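Local atomic coordinates of maleate cis-trans isomerase (Pseudomonas putida, PDB entry 4FQ5), a protein that probably catalyses the cis-trans isomerisation of the C2-C3 double bond of maleate to give fumarate. Residues V27-P35 / L91-A102; S37-L48 / A221-A229. The protein carries 1 engineered substitution. One frame throughout, in Å; residues are numbered along the deposited sequence.

Contact 1. Residues V27-P35 / L91-A102. With MAE (maleic acid), chain C.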
loop_
_atom_site.group_PDB
_atom_site.type_symbol
_atom_site.label_atom_id
_atom_site.label_comp_id
_atom_site.label_asym_id
_atom_site.label_seq_id
_atom_site.Cartn_x
_atom_site.Cartn_y
_atom_site.Cartn_z
ATOM N N VAL A 27 -13.376 8.104 4.135
ATOM C CA VAL A 27 -12.160 8.717 4.688
ATOM C C VAL A 27 -12.355 9.164 6.140
ATOM O O VAL A 27 -13.342 9.817 6.476
ATOM C CB VAL A 27 -11.700 9.922 3.837
ATOM C CG1 VAL A 27 -10.346 10.437 4.304
ATOM C CG2 VAL A 27 -11.638 9.553 2.364
ATOM N N VAL A 28 -11.413 8.804 7.002
ATOM C CA VAL A 28 -11.465 9.213 8.398
ATOM C C VAL A 28 -10.300 10.166 8.661
ATOM O O VAL A 28 -9.147 9.809 8.407
ATOM C CB VAL A 28 -11.408 7.989 9.339
ATOM C CG1 VAL A 28 -11.376 8.421 10.798
ATOM C CG2 VAL A 28 -12.591 7.064 9.084
ATOM N N ARG A 29 -10.609 11.375 9.142
ATOM C CA ARG A 29 -9.576 12.364 9.485
ATOM C C ARG A 29 -9.169 12.193 10.924
ATOM O O ARG A 29 -9.963 12.472 11.824
ATOM C CB ARG A 29 -10.069 13.806 9.369
ATOM C CG ARG A 29 -10.832 14.153 8.128
ATOM C CD ARG A 29 -10.734 15.645 7.864
ATOM N NE ARG A 29 -11.503 15.925 6.668
ATOM C CZ ARG A 29 -12.490 16.806 6.582
ATOM N NH1 ARG A 29 -13.122 16.936 5.428
ATOM N NH2 ARG A 29 -12.823 17.575 7.617
ATOM N N VAL A 30 -7.924 11.787 11.134
ATOM C CA VAL A 30 -7.390 11.568 12.472
ATOM C C VAL A 30 -6.566 12.783 12.891
ATOM O O VAL A 30 -5.663 13.198 12.174
ATOM C CB VAL A 30 -6.515 10.296 12.515
ATOM C CG1 VAL A 30 -5.906 10.096 13.901
ATOM C CG2 VAL A 30 -7.348 9.083 12.112
ATOM N N GLY A 31 -6.883 13.348 14.051
ATOM C CA GLY A 31 -6.132 14.488 14.581
ATOM C C GLY A 31 -5.229 14.033 15.705
ATOM O O GLY A 31 -5.632 13.214 16.530
ATOM N N GLN A 32 -4.000 14.549 15.730
ATOM C CA GLN A 32 -3.047 14.182 16.774
ATOM C C GLN A 32 -2.427 15.406 17.443
ATOM O O GLN A 32 -1.815 16.240 16.780
ATOM C CB GLN A 32 -1.958 13.246 16.225
ATOM C CG GLN A 32 -2.522 11.991 15.565
ATOM C CD GLN A 32 -1.539 10.838 15.541
ATOM O OE1 GLN A 32 -0.693 10.736 14.643
ATOM N NE2 GLN A 32 -1.664 9.942 16.518
ATOM N N ILE A 33 -2.599 15.508 18.760
ATOM C CA ILE A 33 -1.909 16.544 19.544
ATOM C C ILE A 33 -0.590 15.951 20.039
ATOM O O ILE A 33 -0.587 15.094 20.918
ATOM C CB ILE A 33 -2.764 17.032 20.743
ATOM C CG1 ILE A 33 -4.119 17.572 20.261
ATOM C CG2 ILE A 33 -2.005 18.083 21.554
ATOM C CD1 ILE A 33 -5.129 17.804 21.371
ATOM N N VAL A 34 0.525 16.405 19.469
ATOM C CA VAL A 34 1.826 15.784 19.742
ATOM C C VAL A 34 2.827 16.776 20.331
ATOM O O VAL A 34 2.812 17.955 19.966
ATOM C CB VAL A 34 2.441 15.101 18.481
ATOM C CG1 VAL A 34 1.496 14.052 17.909
ATOM C CG2 VAL A 34 2.796 16.117 17.403
ATOM N N PRO A 35 3.704 16.298 21.243
ATOM C CA PRO A 35 4.854 17.108 21.640
ATOM C C PRO A 35 5.635 17.521 20.399
ATOM O O PRO A 35 5.737 16.740 19.451
ATOM C CB PRO A 35 5.685 16.142 22.494
ATOM C CG PRO A 35 4.682 15.203 23.066
ATOM C CD PRO A 35 3.652 15.018 21.981
ATOM N N LEU A 91 -6.972 21.756 15.693
ATOM C CA LEU A 91 -7.395 20.540 15.006
ATOM C C LEU A 91 -8.895 20.498 14.731
ATOM O O LEU A 91 -9.315 19.934 13.717
ATOM C CB LEU A 91 -6.914 19.286 15.754
ATOM C CG LEU A 91 -5.392 19.061 15.710
ATOM C CD1 LEU A 91 -4.981 17.936 16.646
ATOM C CD2 LEU A 91 -4.909 18.786 14.288
ATOM N N SER A 92 -9.703 21.097 15.607
ATOM C CA SER A 92 -11.145 21.167 15.344
ATOM C C SER A 92 -11.503 22.186 14.248
ATOM O O SER A 92 -12.568 22.085 13.646
ATOM C CB SER A 92 -11.984 21.360 16.622
ATOM O OG SER A 92 -11.572 22.484 17.372
ATOM N N ASP A 93 -10.606 23.136 13.973
ATOM C CA ASP A 93 -10.728 23.993 12.782
ATOM C C ASP A 93 -10.766 23.158 11.496
ATOM O O ASP A 93 -11.309 23.597 10.480
ATOM C CB ASP A 93 -9.559 24.981 12.687
ATOM C CG ASP A 93 -9.709 26.200 13.608
ATOM O OD1 ASP A 93 -10.705 26.324 14.347
ATOM O OD2 ASP A 93 -8.795 27.050 13.587
ATOM N N ALA A 94 -10.172 21.964 11.550
ATOM C CA ALA A 94 -10.135 21.032 10.428
ATOM C C ALA A 94 -11.250 19.976 10.464
ATOM O O ALA A 94 -11.323 19.136 9.566
ATOM C CB ALA A 94 -8.770 20.346 10.373
ATOM N N ARG A 95 -12.104 20.018 11.493
ATOM C CA ARG A 95 -13.222 19.057 11.665
ATOM C C ARG A 95 -12.756 17.597 11.589
ATOM O O ARG A 95 -13.297 16.756 10.873
ATOM C CB ARG A 95 -14.386 19.348 10.708
ATOM C CG ARG A 95 -15.044 20.702 10.957
ATOM C CD ARG A 95 -16.278 20.903 10.084
ATOM N NE ARG A 95 -17.357 19.993 10.458
ATOM C CZ ARG A 95 -18.172 20.175 11.500
ATOM N NH1 ARG A 95 -18.042 21.242 12.286
ATOM N NH2 ARG A 95 -19.116 19.281 11.755
ATOM N N VAL A 96 -11.710 17.341 12.351
ATOM C CA VAL A 96 -11.118 16.036 12.531
ATOM C C VAL A 96 -12.175 15.105 13.164
ATOM O O VAL A 96 -12.999 15.561 13.960
ATOM C CB VAL A 96 -9.841 16.272 13.372
ATOM C CG1 VAL A 96 -9.862 15.573 14.719
ATOM C CG2 VAL A 96 -8.583 16.056 12.545
ATOM N N ASP A 97 -12.195 13.830 12.767
ATOM C CA ASP A 97 -13.215 12.878 13.249
ATOM C C ASP A 97 -12.896 12.269 14.620
ATOM O O ASP A 97 -13.791 11.787 15.323
ATOM C CB ASP A 97 -13.456 11.764 12.219
ATOM C CG ASP A 97 -13.952 12.296 10.885
ATOM O OD1 ASP A 97 -14.974 13.013 10.875
ATOM O OD2 ASP A 97 -13.323 12.000 9.844
ATOM N N VAL A 98 -11.612 12.266 14.971
ATOM C CA VAL A 98 -11.130 11.844 16.288
ATOM C C VAL A 98 -9.900 12.651 16.576
ATOM O O VAL A 98 -9.176 13.023 15.649
ATOM C CB VAL A 98 -10.627 10.381 16.360
ATOM C CG1 VAL A 98 -11.621 9.497 17.080
ATOM C CG2 VAL A 98 -10.197 9.840 14.999
ATOM N N MET A 99 -9.629 12.852 17.860
ATOM C CA MET A 99 -8.479 13.623 18.291
ATOM C C MET A 99 -7.781 12.902 19.434
ATOM O O MET A 99 -8.399 12.598 20.457
ATOM C CB MET A 99 -8.927 15.019 18.730
ATOM C CG MET A 99 -7.791 16.020 18.826
ATOM S SD MET A 99 -8.378 17.645 19.332
ATOM C CE MET A 99 -9.606 17.959 18.063
ATOM N N GLY A 100 -6.492 12.629 19.248
ATOM C CA GLY A 100 -5.692 11.953 20.259
ATOM C C GLY A 100 -4.635 12.860 20.853
ATOM O O GLY A 100 -3.837 13.452 20.132
ATOM N N TYR A 101 -4.645 12.975 22.178
ATOM C CA TYR A 101 -3.593 13.663 22.921
ATOM C C TYR A 101 -2.511 12.620 23.152
ATOM O O TYR A 101 -2.718 11.653 23.890
ATOM C CB TYR A 101 -4.162 14.185 24.244
ATOM C CG TYR A 101 -3.235 15.002 25.124
ATOM C CD1 TYR A 101 -3.498 16.347 25.371
ATOM C CD2 TYR A 101 -2.126 14.424 25.754
ATOM C CE1 TYR A 101 -2.676 17.107 26.199
ATOM C CE2 TYR A 101 -1.291 15.176 26.575
ATOM C CZ TYR A 101 -1.576 16.517 26.801
ATOM O OH TYR A 101 -0.767 17.276 27.622
ATOM N N ALA A 102 -1.360 12.821 22.516
ATOM C CA ALA A 102 -0.320 11.788 22.428
ATOM C C ALA A 102 0.491 11.496 23.705
ATOM O O ALA A 102 0.829 10.343 23.964
ATOM C CB ALA A 102 0.616 12.085 21.268
HETATM C C1 MAE C . 6.493 11.589 24.365
HETATM O O1 MAE C . 6.928 12.153 23.348
HETATM O O2 MAE C . 6.708 10.399 24.637
HETATM C C2 MAE C . 5.703 12.396 25.307
HETATM C C3 MAE C . 4.929 11.900 26.255
HETATM C C4 MAE C . 4.712 10.458 26.509
HETATM O O3 MAE C . 5.143 9.983 27.555
HETATM O O4 MAE C . 4.078 9.751 25.718
HETATM O O HOH W 1 -14.089 12.805 7.257
#

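Contact 2. Residues S37-L48 / A221-A229. Engineered in segment 221-229: Ala221 (natural residue Cys). With MAE (maleic acid), chain C.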
loop_
_atom_site.group_PDB
_atom_site.type_symbol
_atom_site.label_atom_id
_atom_site.label_comp_id
_atom_site.label_asym_id
_atom_site.label_seq_id
_atom_site.Cartn_x
_atom_site.Cartn_y
_atom_site.Cartn_z
ATOM N N SER A 37 8.734 17.791 19.672
ATOM C CA SER A 37 9.888 16.940 19.377
ATOM C C SER A 37 9.512 15.474 19.123
ATOM O O SER A 37 10.377 14.662 18.772
ATOM C CB SER A 37 10.891 17.010 20.522
ATOM O OG SER A 37 10.290 16.572 21.719
ATOM N N ASN A 38 8.236 15.139 19.314
ATOM C CA ASN A 38 7.773 13.775 19.103
ATOM C C ASN A 38 7.696 13.460 17.610
ATOM O O ASN A 38 7.141 14.239 16.834
ATOM C CB ASN A 38 6.423 13.541 19.793
ATOM C CG ASN A 38 5.994 12.083 19.775
ATOM O OD1 ASN A 38 5.594 11.555 18.744
ATOM N ND2 ASN A 38 6.071 11.427 20.928
ATOM N N ILE A 39 8.274 12.323 17.222
ATOM C CA ILE A 39 8.241 11.847 15.833
ATOM C C ILE A 39 7.578 10.471 15.724
ATOM O O ILE A 39 7.124 10.068 14.649
ATOM C CB ILE A 39 9.652 11.784 15.194
ATOM C CG1 ILE A 39 10.621 10.964 16.054
ATOM C CG2 ILE A 39 10.198 13.184 14.933
ATOM C CD1 ILE A 39 11.763 10.350 15.266
ATOM N N THR A 40 7.505 9.764 16.846
ATOM C CA THR A 40 7.073 8.366 16.844
ATOM C C THR A 40 5.558 8.202 16.748
ATOM O O THR A 40 5.082 7.282 16.084
ATOM C CB THR A 40 7.664 7.608 18.051
ATOM O OG1 THR A 40 9.090 7.675 17.983
ATOM C CG2 THR A 40 7.233 6.140 18.081
ATOM N N MET A 41 4.797 9.088 17.391
ATOM C CA MET A 41 3.342 9.035 17.280
ATOM C C MET A 41 2.899 9.175 15.824
ATOM O O MET A 41 2.042 8.421 15.355
ATOM C CB MET A 41 2.659 10.097 18.148
ATOM C CG MET A 41 1.150 9.906 18.266
ATOM S SD MET A 41 0.631 8.771 19.576
ATOM C CE MET A 41 1.700 7.368 19.318
ATOM N N GLU A 42 3.506 10.130 15.123
ATOM C CA GLU A 42 3.253 10.348 13.703
ATOM C C GLU A 42 3.840 9.257 12.792
ATOM O O GLU A 42 3.637 9.285 11.579
ATOM C CB GLU A 42 3.750 11.732 13.287
ATOM C CG GLU A 42 2.859 12.854 13.821
ATOM C CD GLU A 42 3.565 14.194 13.896
ATOM O OE1 GLU A 42 4.767 14.247 14.249
ATOM O OE2 GLU A 42 2.913 15.206 13.599
ATOM N N THR A 43 4.552 8.304 13.384
ATOM C CA THR A 43 5.099 7.166 12.648
ATOM C C THR A 43 4.258 5.919 12.894
ATOM O O THR A 43 3.824 5.264 11.950
ATOM C CB THR A 43 6.579 6.926 13.018
ATOM O OG1 THR A 43 7.319 8.113 12.716
ATOM C CG2 THR A 43 7.182 5.750 12.216
ATOM N N GLU A 44 3.998 5.615 14.161
ATOM C CA GLU A 44 3.346 4.360 14.520
ATOM C C GLU A 44 1.838 4.349 14.308
ATOM O O GLU A 44 1.285 3.330 13.892
ATOM C CB GLU A 44 3.721 3.935 15.939
ATOM C CG GLU A 44 5.217 3.691 16.079
ATOM C CD GLU A 44 5.606 3.020 17.383
ATOM O OE1 GLU A 44 4.778 2.967 18.315
ATOM O OE2 GLU A 44 6.750 2.542 17.480
ATOM N N ILE A 45 1.166 5.462 14.587
ATOM C CA ILE A 45 -0.283 5.538 14.348
ATOM C C ILE A 45 -0.591 5.428 12.842
ATOM O O ILE A 45 -1.457 4.647 12.456
ATOM C CB ILE A 45 -0.940 6.778 15.022
ATOM C CG1 ILE A 45 -1.367 6.470 16.460
ATOM C CG2 ILE A 45 -2.203 7.222 14.301
ATOM C CD1 ILE A 45 -0.299 5.857 17.329
ATOM N N PRO A 46 0.124 6.189 11.988
ATOM C CA PRO A 46 -0.088 5.956 10.558
ATOM C C PRO A 46 0.342 4.560 10.079
ATOM O O PRO A 46 -0.340 3.976 9.238
ATOM C CB PRO A 46 0.744 7.062 9.896
ATOM C CG PRO A 46 0.695 8.173 10.902
ATOM C CD PRO A 46 0.847 7.452 12.222
ATOM N N ALA A 47 1.440 4.027 10.613
ATOM C CA ALA A 47 1.847 2.664 10.257
ATOM C C ALA A 47 0.719 1.663 10.562
ATOM O O ALA A 47 0.354 0.883 9.693
ATOM C CB ALA A 47 3.136 2.265 10.968
ATOM N N LEU A 48 0.164 1.717 11.778
ATOM C CA LEU A 48 -0.936 0.833 12.196
ATOM C C LEU A 48 -2.163 0.936 11.293
ATOM O O LEU A 48 -2.721 -0.081 10.867
ATOM C CB LEU A 48 -1.369 1.126 13.638
ATOM C CG LEU A 48 -0.858 0.368 14.879
ATOM C CD1 LEU A 48 -0.277 -1.010 14.580
ATOM C CD2 LEU A 48 0.076 1.204 15.735
ATOM N N ALA A 221 5.476 5.302 26.974
ATOM C CA ALA A 221 5.708 6.535 26.243
ATOM C C ALA A 221 5.385 6.371 24.773
ATOM O O ALA A 221 5.443 5.274 24.209
ATOM C CB ALA A 221 7.143 6.991 26.404
ATOM N N VAL A 222 5.088 7.498 24.155
ATOM C CA VAL A 222 4.671 7.547 22.783
ATOM C C VAL A 222 5.853 7.929 21.874
ATOM O O VAL A 222 5.806 7.715 20.664
ATOM C CB VAL A 222 3.431 8.465 22.705
ATOM C CG1 VAL A 222 3.557 9.557 21.662
ATOM C CG2 VAL A 222 2.165 7.633 22.555
ATOM N N GLN A 223 6.928 8.452 22.464
ATOM C CA GLN A 223 8.147 8.747 21.699
ATOM C C GLN A 223 9.042 7.523 21.460
ATOM O O GLN A 223 9.725 7.448 20.441
ATOM C CB GLN A 223 8.964 9.869 22.354
ATOM C CG GLN A 223 10.223 10.284 21.598
ATOM C CD GLN A 223 9.950 11.090 20.338
ATOM O OE1 GLN A 223 9.092 10.734 19.517
ATOM N NE2 GLN A 223 10.705 12.172 20.164
ATOM N N MET A 224 9.058 6.584 22.401
ATOM C CA MET A 224 9.936 5.425 22.282
ATOM C C MET A 224 9.349 4.428 21.287
ATOM O O MET A 224 8.263 3.909 21.519
ATOM C CB MET A 224 10.131 4.755 23.641
ATOM C CG MET A 224 11.095 3.588 23.580
ATOM S SD MET A 224 11.574 2.964 25.194
ATOM C CE MET A 224 10.081 2.163 25.763
ATOM N N PRO A 225 10.059 4.167 20.172
ATOM C CA PRO A 225 9.559 3.217 19.170
ATOM C C PRO A 225 9.433 1.819 19.752
ATOM O O PRO A 225 10.320 1.366 20.480
ATOM C CB PRO A 225 10.639 3.238 18.075
ATOM C CG PRO A 225 11.433 4.471 18.315
ATOM C CD PRO A 225 11.363 4.742 19.789
ATOM N N SER A 226 8.336 1.140 19.450
ATOM C CA SER A 226 8.135 -0.202 19.972
ATOM C C SER A 226 7.366 -1.089 19.012
ATOM O O SER A 226 7.408 -2.310 19.133
ATOM C CB SER A 226 7.415 -0.156 21.321
ATOM O OG SER A 226 6.103 0.358 21.170
ATOM N N LEU A 227 6.668 -0.476 18.058
ATOM C CA LEU A 227 5.790 -1.224 17.159
ATOM C C LEU A 227 6.463 -2.442 16.510
ATOM O O LEU A 227 5.886 -3.524 16.476
ATOM C CB LEU A 227 5.176 -0.305 16.097
ATOM C CG LEU A 227 4.201 -0.936 15.095
ATOM C CD1 LEU A 227 3.075 -1.658 15.815
ATOM C CD2 LEU A 227 3.651 0.126 14.152
ATOM N N ASN A 228 7.686 -2.262 16.023
ATOM C CA ASN A 228 8.401 -3.324 15.319
ATOM C C ASN A 228 8.921 -4.469 16.206
ATOM O O ASN A 228 9.483 -5.444 15.693
ATOM C CB ASN A 228 9.534 -2.724 14.480
ATOM C CG ASN A 228 9.017 -1.922 13.296
ATOM O OD1 ASN A 228 7.965 -2.229 12.738
ATOM N ND2 ASN A 228 9.766 -0.902 12.894
ATOM N N ALA A 229 8.722 -4.355 17.520
ATOM C CA ALA A 229 9.126 -5.400 18.461
ATOM C C ALA A 229 7.942 -6.098 19.120
ATOM O O ALA A 229 8.117 -7.096 19.818
ATOM C CB ALA A 229 10.073 -4.837 19.522
HETATM C C1 MAE C . 6.493 11.589 24.365
HETATM O O1 MAE C . 6.928 12.153 23.348
HETATM O O2 MAE C . 6.708 10.399 24.637
HETATM C C2 MAE C . 5.703 12.396 25.307
HETATM C C3 MAE C . 4.929 11.900 26.255
HETATM C C4 MAE C . 4.712 10.458 26.509
HETATM O O3 MAE C . 5.143 9.983 27.555
HETATM O O4 MAE C . 4.078 9.751 25.718
HETATM O O HOH W 2 3.872 0.753 19.549
HETATM O O HOH W 3 5.880 3.024 20.775
#

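Contact 1. Residues V27-P35 / L91-A102
Gly31 and Ile33 of strand 27-35 exchange backbone hydrogen bonds with strand 98-101, which runs parallel to it with the axes 4.6 Å apart at closest approach and 19° between their directions. Gly100 is held at both its polar ends, giving its N-H to Gly31 O and receiving Ile33 N on its own O; Ala102 N then reaches Ile33 O at 2.9 Å. Just before the strand, Asp97 extends the pairing with backbone and side chain together. Its N donates to Arg29 O at 2.8 Å, while its OD2 takes the N-H of Arg29 N at 2.9 Å, nearly straight at 170° and on the anti side of the carboxylate. With chi1 at -61° the carboxylate of Asp97 folds back beside its own backbone N, and the two together take the N and the O of Arg29. With an alanine at this position, Arg29 N would probably be left without its acceptor, and the start of the pairing would rest on the bond from Asp97 N. The guanidinium of Arg29 turns to the bend after helix 84-92, where NH2 makes weak hydrogen bonds to Ala94 O and Arg95 O. Ile33 carries the apolar contact on one face: CG1 touches Leu91 CD1 at 3.7 Å, and CD1 meets Met99 SD at 3.8 Å. On the other face, Val30 and Val98 lie side by side, CG2 to CG2 at 4.1 Å. Pro35 and Ala102, at the C-terminal ends of the paired segments, reach the maleate pocket. In this four-stranded parallel sheet, strand 27-35 also pairs with strand 59-67 through Val28, Val30 and Gln32; helix 84-92 covers the face of Ile33 and Met99, and helix 41-52 packs against Gln32 on the other.

Contact 2. Residues S37-L48 / A221-A229
Glu44 OE2 is gripped by two successive backbone N-H groups: Ser226 N meets its syn lone pair at 2.9 Å, and Leu227 N comes from above the carboxylate plane at 3.1 Å. The other oxygen, OE1, receives two waters that both also bind Ser226 OG, one of them reaching Met224 O as well, so this buried carboxylate is well supplied with donors. The same device, one side-chain oxygen taking two successive backbone N-H groups, recurs at Gln223. Bent at chi2 (73°), it brings OE1 to Ile39 N at 2.9 Å, on a lone pair, and to Thr40 N at 3.3 Å, nearly along the C=O axis. Its NE2 donates to Ser37 O from above the carbonyl plane and also bonds to Asn190 O, while Thr40 OG1 returns a hydrogen bond to Gln223 O. Asn38 forms an Asx motif, its OD1 accepting Met41 N, three residues on. That bond holds the amide so that ND2 can donate to maleate O1 at 2.7 Å. Gln223 N donates at 2.9 Å to O2 of the same carboxylate, and Val222 N to O4 of the other. The neighbouring Ala221 is engineered; the natural cysteine there is the predicted proton donor. Beside the pocket, Met41 CE presses on Val222 CG2 at 3.3 Å, a close fit for two methyl groups. Farther along helix 41-52, Leu48 and Ala47 receive Leu227: CD1 of Leu227 meets CD1 of Leu48 at 3.6 Å as the two side chains run antiparallel, and its CD2 rests on Ala47 CB.

Both contacts are buried and both reach the maleate, but they occupy different places in the fold. Contact 1 lies within one parallel sheet and relies on regular strand pairing with mostly apolar side chains, turning polar and partly exposed at the Arg29-Asp97 end; its pocket residues touch the ligand by packing. Contact 2, nearer the centre of the chain, joins the first helix to an irregular loop following strand 215-217 of the second sheet; there side-chain polar groups bind backbone N-H groups and the ligand is hydrogen-bonded directly. Strand 27-35 leads into helix 41-52, and the two contacts touch where Met41 packs on Gln32 and Ala102, and Val222 on Ala102. Each also meets the second subunit.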